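Local coordinates for phosphate-binding protein PstS 2 (Streptococcus pneumoniae, PDB 4H1X) that probably serves as the extracellular solute-binding component of the PstSACB ABC transporter, capturing phosphate for import into the cell, at residues N240-E249 and K257-K265. Numbering follows the deposited sequence.
Sequences NKASQVSMAE and KLTTWDKIK
Two waters converge on the terminal K265 O: one, its O 2.6 Å from K265 O, donates to it and accepts from S243 N, while the other joins it to Q244 O, to which that water O lies 2.7 Å away. The chain end is thus tied through solvent to strand 244-245 and the residue before it; the strand pairs in parallel with strand 81-85 in one lobe of this periplasmic-binding-protein fold. A third water does likewise at the helix start, donating to E249 OE2 and accepting from K265 N. E249 also completes a capping box: its N reaches S246 OG, and its OE1 takes S246 N at 3.2 Å on the anti side of the carboxylate, so S246 N on OE1 and the water on OE2 grip the carboxylate by both oxygens. I264 runs alongside E249 in the opposite direction, its CD1 3.5 Å from E249 CD. The branches of I264 divide the work, CG2, anti to the backbone N, filling the angle between A242 CB and V245 CG1 (3.8 and 3.9 Å from it). L258 CD1 adds a looser touch on E249 CG. At the other end, an Asx turn, A242 N to N240 OD1, helps orient the N240 amide, which stands nearly upright on W261 with the planes 85° apart. W261 NE1 is itself bonded to N66 O, and N240 ND2 sits 3.1 Å above the plane of the W261 indole, displaced toward the rim.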
loop_
_atom_site.group_PDB
_atom_site.type_symbol
_atom_site.label_atom_id
_atom_site.label_comp_id
_atom_site.label_asym_id
_atom_site.label_seq_id
_atom_site.Cartn_x
_atom_site.Cartn_y
_atom_site.Cartn_z
ATOM N N ASN A 240 6.696 -6.977 24.665
ATOM C CA ASN A 240 6.872 -8.287 24.033
ATOM C C ASN A 240 8.350 -8.547 23.716
ATOM O O ASN A 240 8.954 -7.797 22.941
ATOM C CB ASN A 240 6.031 -8.381 22.746
ATOM C CG ASN A 240 5.766 -9.800 22.307
ATOM O OD1 ASN A 240 6.615 -10.691 22.449
ATOM N ND2 ASN A 240 4.593 -10.041 21.740
ATOM N N LYS A 241 8.911 -9.612 24.309
ATOM C CA LYS A 241 10.308 -10.030 24.127
ATOM C C LYS A 241 10.555 -10.605 22.712
ATOM O O LYS A 241 11.696 -10.580 22.269
ATOM C CB LYS A 241 10.764 -11.021 25.223
ATOM C CG LYS A 241 10.273 -12.462 25.080
ATOM C CD LYS A 241 11.060 -13.416 25.989
ATOM C CE LYS A 241 10.707 -14.868 25.758
ATOM N NZ LYS A 241 11.412 -15.771 26.714
ATOM N N ALA A 242 9.505 -11.079 22.004
ATOM C CA ALA A 242 9.632 -11.585 20.617
ATOM C C ALA A 242 10.127 -10.468 19.685
ATOM O O ALA A 242 9.704 -9.322 19.839
ATOM C CB ALA A 242 8.296 -12.112 20.116
ATOM N N SER A 243 11.026 -10.788 18.746
ATOM C CA SER A 243 11.564 -9.761 17.859
ATOM C C SER A 243 11.499 -10.189 16.406
ATOM O O SER A 243 11.710 -9.359 15.527
ATOM C CB SER A 243 13.003 -9.421 18.246
ATOM O OG SER A 243 13.862 -10.534 18.063
ATOM N N GLN A 244 11.264 -11.484 16.149
ATOM C CA GLN A 244 11.189 -11.941 14.762
ATOM C C GLN A 244 10.222 -13.098 14.583
ATOM O O GLN A 244 10.023 -13.916 15.487
ATOM C CB GLN A 244 12.581 -12.311 14.202
ATOM C CG GLN A 244 13.259 -13.498 14.870
ATOM C CD GLN A 244 14.594 -13.774 14.234
ATOM O OE1 GLN A 244 15.645 -13.629 14.867
ATOM N NE2 GLN A 244 14.581 -14.172 12.960
ATOM N N VAL A 245 9.631 -13.158 13.390
ATOM C CA VAL A 245 8.740 -14.249 13.002
ATOM C C VAL A 245 9.078 -14.672 11.604
ATOM O O VAL A 245 9.456 -13.838 10.785
ATOM C CB VAL A 245 7.214 -13.927 13.129
ATOM C CG1 VAL A 245 6.762 -13.952 14.584
ATOM C CG2 VAL A 245 6.841 -12.605 12.456
ATOM N N SER A 246 8.910 -15.963 11.304
ATOM C CA SER A 246 9.030 -16.421 9.925
ATOM C C SER A 246 7.721 -16.078 9.194
ATOM O O SER A 246 6.715 -15.787 9.864
ATOM C CB SER A 246 9.267 -17.934 9.893
ATOM O OG SER A 246 8.186 -18.642 10.491
HETATM N N MSE A 247 7.706 -16.144 7.845
HETATM C CA MSE A 247 6.477 -15.904 7.087
HETATM C C MSE A 247 5.452 -16.995 7.432
HETATM O O MSE A 247 4.274 -16.690 7.512
HETATM C CB MSE A 247 6.727 -15.831 5.571
HETATM C CG MSE A 247 7.306 -14.493 5.099
HETATM SE SE MSE A 247 6.043 -13.001 4.869
HETATM C CE MSE A 247 4.956 -13.711 3.380
ATOM N N ALA A 248 5.904 -18.252 7.701
ATOM C CA ALA A 248 5.019 -19.358 8.105
ATOM C C ALA A 248 4.342 -19.039 9.421
ATOM O O ALA A 248 3.122 -19.187 9.530
ATOM C CB ALA A 248 5.803 -20.658 8.244
ATOM N N GLU A 249 5.137 -18.595 10.420
ATOM C CA GLU A 249 4.623 -18.233 11.735
ATOM C C GLU A 249 3.657 -17.088 11.597
ATOM O O GLU A 249 2.606 -17.129 12.220
ATOM C CB GLU A 249 5.747 -17.824 12.682
ATOM C CG GLU A 249 6.425 -18.982 13.383
ATOM C CD GLU A 249 7.608 -18.593 14.246
ATOM O OE1 GLU A 249 8.268 -17.568 13.953
ATOM O OE2 GLU A 249 7.884 -19.332 15.216
ATOM N N LYS A 257 -3.849 -20.184 13.974
ATOM C CA LYS A 257 -3.312 -21.543 14.138
ATOM C C LYS A 257 -2.294 -21.633 15.278
ATOM O O LYS A 257 -2.142 -22.686 15.894
ATOM C CB LYS A 257 -2.672 -22.022 12.833
ATOM C CG LYS A 257 -3.670 -22.330 11.728
ATOM C CD LYS A 257 -2.950 -22.595 10.408
ATOM C CE LYS A 257 -3.895 -22.545 9.229
ATOM N NZ LYS A 257 -3.212 -22.906 7.960
ATOM N N LEU A 258 -1.565 -20.546 15.510
ATOM C CA LEU A 258 -0.554 -20.395 16.544
ATOM C C LEU A 258 -1.093 -19.323 17.465
ATOM O O LEU A 258 -1.245 -18.167 17.039
ATOM C CB LEU A 258 0.758 -19.993 15.832
ATOM C CG LEU A 258 2.058 -20.081 16.605
ATOM C CD1 LEU A 258 3.232 -20.104 15.638
ATOM C CD2 LEU A 258 2.212 -18.895 17.564
ATOM N N THR A 259 -1.462 -19.702 18.704
ATOM C CA THR A 259 -2.213 -18.798 19.584
ATOM C C THR A 259 -1.527 -18.380 20.881
ATOM O O THR A 259 -2.145 -17.652 21.666
ATOM C CB THR A 259 -3.551 -19.470 19.952
ATOM O OG1 THR A 259 -3.269 -20.665 20.676
ATOM C CG2 THR A 259 -4.406 -19.798 18.726
ATOM N N THR A 260 -0.309 -18.864 21.155
ATOM C CA THR A 260 0.377 -18.468 22.390
ATOM C C THR A 260 1.754 -17.930 22.062
ATOM O O THR A 260 2.405 -18.425 21.146
ATOM C CB THR A 260 0.440 -19.618 23.394
ATOM O OG1 THR A 260 0.952 -20.765 22.731
ATOM C CG2 THR A 260 -0.915 -19.918 24.018
ATOM N N TRP A 261 2.199 -16.912 22.818
ATOM C CA TRP A 261 3.488 -16.264 22.577
ATOM C C TRP A 261 4.698 -17.159 22.836
ATOM O O TRP A 261 5.704 -16.992 22.144
ATOM C CB TRP A 261 3.600 -14.971 23.396
ATOM C CG TRP A 261 2.846 -13.855 22.742
ATOM C CD1 TRP A 261 1.673 -13.298 23.154
ATOM C CD2 TRP A 261 3.164 -13.244 21.489
ATOM N NE1 TRP A 261 1.268 -12.333 22.259
ATOM C CE2 TRP A 261 2.163 -12.282 21.226
ATOM C CE3 TRP A 261 4.215 -13.400 20.566
ATOM C CZ2 TRP A 261 2.168 -11.497 20.076
ATOM C CZ3 TRP A 261 4.224 -12.606 19.428
ATOM C CH2 TRP A 261 3.195 -11.687 19.180
ATOM N N ASP A 262 4.590 -18.138 23.754
ATOM C CA ASP A 262 5.708 -19.052 24.054
ATOM C C ASP A 262 6.135 -19.882 22.809
ATOM O O ASP A 262 7.266 -20.362 22.778
ATOM C CB ASP A 262 5.375 -19.968 25.255
ATOM C CG ASP A 262 4.302 -21.018 25.046
ATOM O OD1 ASP A 262 3.393 -20.784 24.231
ATOM O OD2 ASP A 262 4.344 -22.059 25.746
ATOM N N LYS A 263 5.254 -20.008 21.779
ATOM C CA LYS A 263 5.561 -20.745 20.547
ATOM C C LYS A 263 6.470 -19.915 19.619
ATOM O O LYS A 263 7.039 -20.453 18.660
ATOM C CB LYS A 263 4.273 -21.162 19.820
ATOM C CG LYS A 263 3.990 -22.666 19.879
ATOM C CD LYS A 263 4.428 -23.381 18.598
ATOM C CE LYS A 263 4.358 -24.887 18.711
ATOM N NZ LYS A 263 4.764 -25.559 17.450
ATOM N N ILE A 264 6.614 -18.603 19.907
ATOM C CA ILE A 264 7.457 -17.679 19.140
ATOM C C ILE A 264 8.751 -17.476 19.943
ATOM O O ILE A 264 8.721 -16.877 21.022
ATOM C CB ILE A 264 6.724 -16.335 18.822
ATOM C CG1 ILE A 264 5.373 -16.546 18.062
ATOM C CG2 ILE A 264 7.652 -15.328 18.113
ATOM C CD1 ILE A 264 5.450 -17.174 16.665
ATOM N N LYS A 265 9.867 -18.039 19.453
ATOM C CA LYS A 265 11.167 -17.973 20.139
ATOM C C LYS A 265 11.808 -16.570 20.054
ATOM O O LYS A 265 11.322 -15.725 19.270
ATOM C CB LYS A 265 12.133 -19.038 19.592
ATOM C CG LYS A 265 11.687 -20.480 19.841
ATOM C CD LYS A 265 11.659 -20.865 21.328
ATOM C CE LYS A 265 10.386 -21.597 21.684
ATOM N NZ LYS A 265 10.490 -22.273 23.004
ATOM O OXT LYS A 265 12.780 -16.315 20.800
HETATM O O HOH W 1 12.227 -13.377 18.614
HETATM O O HOH W 2 10.960 -16.264 16.428
HETATM O O HOH W 3 10.000 -18.782 16.657
#